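Local coordinates for uncharacterized protein (Bacillus thuringiensis serovar kurstaki, PDB 4XE7) that is a ParM-type bacterial actin-like protein that probably polymerises into cytoskeletal filaments, as relatives that segregate plasmids do, at residues L307-V312 / G373-Y378; G263-I268 / K298-F303. All blocks are in the same frame, centred on the assembly; numbering follows the deposited sequence.

Interaction 1. Residues L307-V312 / G373-Y378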
loop_
_atom_site.group_PDB
_atom_site.type_symbol
_atom_site.label_atom_id
_atom_site.label_comp_id
_atom_site.label_asym_id
_atom_site.label_seq_id
_atom_site.Cartn_x
_atom_site.Cartn_y
_atom_site.Cartn_z
ATOM N N LEU A 307 17.209 6.508 -7.459
ATOM C CA LEU A 307 17.834 7.808 -7.244
ATOM C C LEU A 307 17.253 8.571 -6.055
ATOM O O LEU A 307 18.004 9.013 -5.177
ATOM C CB LEU A 307 17.718 8.681 -8.502
ATOM C CG LEU A 307 18.457 10.032 -8.434
ATOM C CD1 LEU A 307 19.956 9.821 -8.227
ATOM C CD2 LEU A 307 18.221 10.871 -9.685
ATOM N N VAL A 308 15.927 8.737 -6.020
ATOM C CA VAL A 308 15.312 9.667 -5.066
ATOM C C VAL A 308 15.204 9.130 -3.639
ATOM O O VAL A 308 15.594 9.819 -2.691
ATOM C CB VAL A 308 13.907 10.082 -5.533
ATOM C CG1 VAL A 308 13.110 10.770 -4.393
ATOM C CG2 VAL A 308 14.004 10.972 -6.776
ATOM N N MET A 309 14.678 7.913 -3.493
ATOM C CA MET A 309 14.321 7.373 -2.176
ATOM C C MET A 309 15.496 7.279 -1.196
ATOM O O MET A 309 15.321 7.628 -0.037
ATOM C CB MET A 309 13.659 5.988 -2.302
ATOM C CG MET A 309 12.145 6.016 -2.478
ATOM S SD MET A 309 11.285 7.136 -1.329
ATOM C CE MET A 309 10.522 8.218 -2.522
ATOM N N PRO A 310 16.680 6.798 -1.640
ATOM C CA PRO A 310 17.782 6.767 -0.669
ATOM C C PRO A 310 18.103 8.139 -0.076
ATOM O O PRO A 310 18.326 8.247 1.126
ATOM C CB PRO A 310 18.965 6.235 -1.498
ATOM C CG PRO A 310 18.311 5.365 -2.532
ATOM C CD PRO A 310 17.054 6.124 -2.901
ATOM N N GLU A 311 18.082 9.180 -0.896
ATOM C CA GLU A 311 18.371 10.516 -0.385
ATOM C C GLU A 311 17.266 11.058 0.545
ATOM O O GLU A 311 17.557 11.576 1.629
ATOM C CB GLU A 311 18.614 11.473 -1.551
ATOM C CG GLU A 311 19.954 11.254 -2.259
ATOM C CD GLU A 311 21.178 11.358 -1.329
ATOM O OE1 GLU A 311 21.426 12.434 -0.726
ATOM O OE2 GLU A 311 21.915 10.355 -1.213
ATOM N N VAL A 312 16.008 10.931 0.141
ATOM C CA VAL A 312 14.894 11.382 0.975
ATOM C C VAL A 312 14.882 10.688 2.354
ATOM O O VAL A 312 14.556 11.310 3.365
ATOM C CB VAL A 312 13.520 11.161 0.246
ATOM C CG1 VAL A 312 12.335 11.471 1.161
ATOM C CG2 VAL A 312 13.446 12.018 -1.005
ATOM N N GLY A 373 3.809 11.362 -3.243
ATOM C CA GLY A 373 4.100 12.751 -3.555
ATOM C C GLY A 373 4.793 13.486 -2.410
ATOM O O GLY A 373 5.574 14.408 -2.627
ATOM N N VAL A 374 4.500 13.092 -1.176
ATOM C CA VAL A 374 5.158 13.708 -0.028
ATOM C C VAL A 374 6.644 13.371 -0.034
ATOM O O VAL A 374 7.486 14.194 0.330
ATOM C CB VAL A 374 4.522 13.261 1.294
ATOM C CG1 VAL A 374 5.182 13.933 2.463
ATOM C CG2 VAL A 374 3.034 13.593 1.302
ATOM N N LEU A 375 6.952 12.159 -0.477
ATOM C CA LEU A 375 8.324 11.690 -0.557
ATOM C C LEU A 375 9.083 12.411 -1.665
ATOM O O LEU A 375 10.213 12.831 -1.473
ATOM C CB LEU A 375 8.347 10.186 -0.805
ATOM C CG LEU A 375 7.583 9.313 0.194
ATOM C CD1 LEU A 375 7.502 7.877 -0.318
ATOM C CD2 LEU A 375 8.224 9.359 1.565
ATOM N N PHE A 376 8.457 12.542 -2.827
ATOM C CA PHE A 376 9.062 13.281 -3.932
ATOM C C PHE A 376 9.269 14.759 -3.575
ATOM O O PHE A 376 10.347 15.339 -3.835
ATOM C CB PHE A 376 8.192 13.155 -5.192
ATOM C CG PHE A 376 8.707 13.942 -6.375
ATOM C CD1 PHE A 376 9.879 13.567 -7.019
ATOM C CD2 PHE A 376 8.017 15.045 -6.843
ATOM C CE1 PHE A 376 10.355 14.291 -8.103
ATOM C CE2 PHE A 376 8.475 15.764 -7.939
ATOM C CZ PHE A 376 9.651 15.387 -8.567
ATOM N N GLY A 377 8.243 15.353 -2.963
ATOM C CA GLY A 377 8.228 16.782 -2.656
ATOM C C GLY A 377 8.709 17.140 -1.267
ATOM O O GLY A 377 8.604 18.296 -0.848
ATOM N N TYR A 378 9.268 16.156 -0.566
ATOM C CA TYR A 378 9.673 16.326 0.830
ATOM C C TYR A 378 10.568 17.556 1.075
ATOM O O TYR A 378 10.371 18.262 2.058
ATOM C CB TYR A 378 10.381 15.056 1.349
ATOM C CG TYR A 378 10.707 15.131 2.835
ATOM C CD1 TYR A 378 11.957 15.546 3.279
ATOM C CD2 TYR A 378 9.748 14.817 3.793
ATOM C CE1 TYR A 378 12.247 15.641 4.661
ATOM C CE2 TYR A 378 10.026 14.905 5.153
ATOM C CZ TYR A 378 11.280 15.311 5.581
ATOM O OH TYR A 378 11.552 15.397 6.933
#
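The ring of Tyr-378 meets CG1 of Val-312 obliquely, and the closer touch lies at the base of the side chain, where CG1 comes to 4.1 Å from Tyr-378 CB. The Tyr-378 side chain also touches Met-315 and Ile-316, about one turn farther along helix 300-317. The second flat group, Phe-376, has its CB directed away from segment 307-312; its ring makes an edge-to-face pair with Tyr-347 of helix 337-362.

Val-312 also straddles the carbonyl oxygen of Leu-375. With CG1 anti to the backbone N (chi1 173°) and CG2 beside that N, both methyls reach the same atom: CG2 lies 3.4 Å from Leu-375 O and CG1 3.6 Å from it. No hydrogen bond crosses between the segments; across this contact the oxygen is met by the two methyls.

The short helix 372-376 follows strand 366-370 of the five-stranded sheet, in the RNase H-like core of an actin-type fold, and the glycine-rich turn leading into it is consistent with the adenosine motif of actin-like ATPases. Gly-377 N donates to Gly-373 O, and Gly-377 then leaves helical geometry and serves as N-cap of the next helix, which carries Tyr-378.

The other close touch is made by Met-309, one turn before Val-312. Its chain bends at both chi2 and chi3, the latter at 120°, away from a staggered value, and crosses Leu-375 at about a right angle. The CE methyl is pressed against Leu-375 CB at 3.4 Å, tighter than normal carbon packing, while Met-309 SD stands 4.0 Å from Leu-375 CD1. Next to Met-309, the helix kinks where Pro-310 has no amide hydrogen to give to the preceding turn.

Interaction 2. Residues G263-I268 / K298-F303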
loop_
_atom_site.group_PDB
_atom_site.type_symbol
_atom_site.label_atom_id
_atom_site.label_comp_id
_atom_site.label_asym_id
_atom_site.label_seq_id
_atom_site.Cartn_x
_atom_site.Cartn_y
_atom_site.Cartn_z
ATOM N N GLY A 263 -0.222 15.727 -10.078
ATOM C CA GLY A 263 0.526 14.506 -9.810
ATOM C C GLY A 263 2.022 14.767 -9.846
ATOM O O GLY A 263 2.439 15.856 -10.223
ATOM N N THR A 264 2.829 13.785 -9.454
ATOM C CA THR A 264 4.284 13.907 -9.616
ATOM C C THR A 264 4.775 13.584 -11.038
ATOM O O THR A 264 5.895 13.975 -11.418
ATOM C CB THR A 264 5.045 12.979 -8.651
ATOM O OG1 THR A 264 4.579 11.632 -8.832
ATOM C CG2 THR A 264 4.850 13.435 -7.194
ATOM N N ASN A 265 3.942 12.877 -11.803
ATOM C CA ASN A 265 4.320 12.371 -13.122
ATOM C C ASN A 265 4.975 13.421 -14.011
ATOM O O ASN A 265 6.108 13.245 -14.467
ATOM C CB ASN A 265 3.096 11.780 -13.854
ATOM C CG ASN A 265 2.747 10.380 -13.382
ATOM O OD1 ASN A 265 3.541 9.719 -12.702
ATOM N ND2 ASN A 265 1.559 9.913 -13.754
ATOM N N LYS A 266 4.278 14.523 -14.254
ATOM C CA LYS A 266 4.824 15.523 -15.168
ATOM C C LYS A 266 6.125 16.156 -14.654
ATOM O O LYS A 266 6.959 16.560 -15.455
ATOM C CB LYS A 266 3.783 16.601 -15.446
ATOM C CG LYS A 266 2.395 16.018 -15.659
ATOM C CD LYS A 266 1.631 16.735 -16.754
ATOM C CE LYS A 266 0.388 15.955 -17.137
ATOM N NZ LYS A 266 -0.431 16.689 -18.140
ATOM N N TYR A 267 6.300 16.236 -13.330
ATOM C CA TYR A 267 7.504 16.851 -12.749
ATOM C C TYR A 267 8.698 15.929 -12.908
ATOM O O TYR A 267 9.817 16.364 -13.214
ATOM C CB TYR A 267 7.291 17.207 -11.263
ATOM C CG TYR A 267 6.182 18.217 -11.071
ATOM C CD1 TYR A 267 6.461 19.585 -10.980
ATOM C CD2 TYR A 267 4.835 17.811 -11.031
ATOM C CE1 TYR A 267 5.422 20.519 -10.830
ATOM C CE2 TYR A 267 3.808 18.721 -10.897
ATOM C CZ TYR A 267 4.105 20.078 -10.787
ATOM O OH TYR A 267 3.074 20.982 -10.646
ATOM N N ILE A 268 8.450 14.648 -12.693
ATOM C CA ILE A 268 9.470 13.622 -12.870
ATOM C C ILE A 268 9.875 13.506 -14.348
ATOM O O ILE A 268 11.067 13.402 -14.664
ATOM C CB ILE A 268 8.966 12.267 -12.310
ATOM C CG1 ILE A 268 8.934 12.356 -10.771
ATOM C CG2 ILE A 268 9.826 11.097 -12.841
ATOM C CD1 ILE A 268 8.070 11.296 -10.060
ATOM N N LYS A 298 14.637 3.681 -16.604
ATOM C CA LYS A 298 13.640 2.905 -17.335
ATOM C C LYS A 298 12.249 3.510 -17.263
ATOM O O LYS A 298 11.548 3.626 -18.270
ATOM C CB LYS A 298 13.586 1.479 -16.780
ATOM C CG LYS A 298 14.604 0.516 -17.372
ATOM C CD LYS A 298 14.957 0.866 -18.812
ATOM C CE LYS A 298 14.680 -0.324 -19.739
ATOM N NZ LYS A 298 15.346 -1.586 -19.287
ATOM N N THR A 299 11.853 3.872 -16.051
ATOM C CA THR A 299 10.498 4.322 -15.755
ATOM C C THR A 299 10.593 5.378 -14.668
ATOM O O THR A 299 11.678 5.578 -14.103
ATOM C CB THR A 299 9.595 3.178 -15.250
ATOM O OG1 THR A 299 10.116 2.697 -14.002
ATOM C CG2 THR A 299 9.517 2.027 -16.254
ATOM N N ARG A 300 9.474 6.022 -14.348
ATOM C CA ARG A 300 9.437 6.971 -13.240
ATOM C C ARG A 300 9.707 6.251 -11.931
ATOM O O ARG A 300 10.296 6.816 -11.005
ATOM C CB ARG A 300 8.091 7.687 -13.158
ATOM C CG ARG A 300 7.646 8.337 -14.456
ATOM C CD ARG A 300 6.278 8.984 -14.281
ATOM N NE ARG A 300 5.819 9.636 -15.503
ATOM C CZ ARG A 300 4.715 9.298 -16.164
ATOM N NH1 ARG A 300 3.941 8.320 -15.714
ATOM N NH2 ARG A 300 4.376 9.950 -17.268
ATOM N N GLU A 301 9.277 4.996 -11.864
ATOM C CA GLU A 301 9.369 4.215 -10.637
ATOM C C GLU A 301 10.824 3.835 -10.382
ATOM O O GLU A 301 11.299 3.853 -9.251
ATOM C CB GLU A 301 8.478 2.968 -10.725
ATOM C CG GLU A 301 6.967 3.248 -10.767
ATOM C CD GLU A 301 6.497 3.973 -12.033
ATOM O OE1 GLU A 301 7.034 3.717 -13.136
ATOM O OE2 GLU A 301 5.583 4.813 -11.916
ATOM N N ASP A 302 11.524 3.486 -11.450
ATOM C CA ASP A 302 12.961 3.248 -11.423
ATOM C C ASP A 302 13.751 4.468 -10.872
ATOM O O ASP A 302 14.621 4.361 -9.990
ATOM C CB ASP A 302 13.407 2.906 -12.843
ATOM C CG ASP A 302 14.770 2.289 -12.896
ATOM O OD1 ASP A 302 15.081 1.487 -11.992
ATOM O OD2 ASP A 302 15.529 2.613 -13.845
ATOM N N PHE A 303 13.435 5.635 -11.407
ATOM C CA PHE A 303 14.026 6.881 -10.931
ATOM C C PHE A 303 13.675 7.145 -9.442
ATOM O O PHE A 303 14.549 7.518 -8.659
ATOM C CB PHE A 303 13.565 8.021 -11.852
ATOM C CG PHE A 303 13.705 9.393 -11.259
ATOM C CD1 PHE A 303 14.879 10.109 -11.415
ATOM C CD2 PHE A 303 12.648 9.979 -10.575
ATOM C CE1 PHE A 303 15.004 11.392 -10.880
ATOM C CE2 PHE A 303 12.759 11.267 -10.036
ATOM C CZ PHE A 303 13.944 11.964 -10.189
#
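Arg-300 reaches from the first turn of helix 300-317 across Ile-268 to Asn-265, joining that turn to the start of helix 265-279 in an actin-like fold. In segment 263-268, Thr-264 and Asn-265 share backbone hydrogen bonds with Gly-238 and Ala-239, in a glycine-containing turn between strands 232-237 and 242-248 that resembles a phosphate-binding hairpin of the actin family.

Arg-300 CB packs on Ile-268 CG2 at 3.8 Å, and CG follows over the same methyl. The chain then runs straight out, with chi2 at 178°, which carries CD to 3.2 Å from Asn-265 OD1. NE forms a salt bridge with Asp-269, the residue following segment 263-268. At the tip the guanidinium lies against the Asn-265 amide as a stack, the two planes 24° apart, with Asn-265 CG above one face and displaced toward the rim; NH1 comes nearest that carbon, at 3.3 Å, with CZ slightly farther off, and NH2 approaches Asn-265 CB more distantly. Asn-265 OD1 lies 3.3 Å from Arg-300 NH1, but the angle is too poor for a hydrogen bond; the amide and guanidinium thus meet by stacking, and the salt bridge to Asp-269 probably helps fix the rotation of the charged group.

The turn from which Arg-300 springs is secured by its own polar bonds. Thr-299 is the N-cap: its OG1 takes the amide of Asp-302 at 3.0 Å and, weakly, that of Glu-301. The Asp-302 carboxylate in turn accepts a nearly straight bond (176°) from Lys-298 N and pairs with Arg-306.

On the buried flank, Ile-268 crosses Phe-303 obliquely. Its CG2 rests 3.8 Å from Phe-303 CD2, and its CG1 is 4.0 Å from Phe-303 CE2.

Interactions 2 and 1 follow each other along helix 300-317, their centres about 11 Å apart. A probable backbone hydrogen bond joins them along that helix, from Val-308 N to Phe-303 O at 3.2 Å. A second link runs through Phe-376: its CE1 is 3.6 Å from Ile-268 CG1, and its CD2 lies equally close to Thr-264 CG2. Helix 300-317 thus packs against both the start of helix 265-279 and the short helix 372-376. The former is tied to the turn at Gly-238 and Ala-239, and the latter begins at a run of glycines; both sites resemble nucleotide-binding motifs of actin relatives, though no nucleotide is bound in this apo structure.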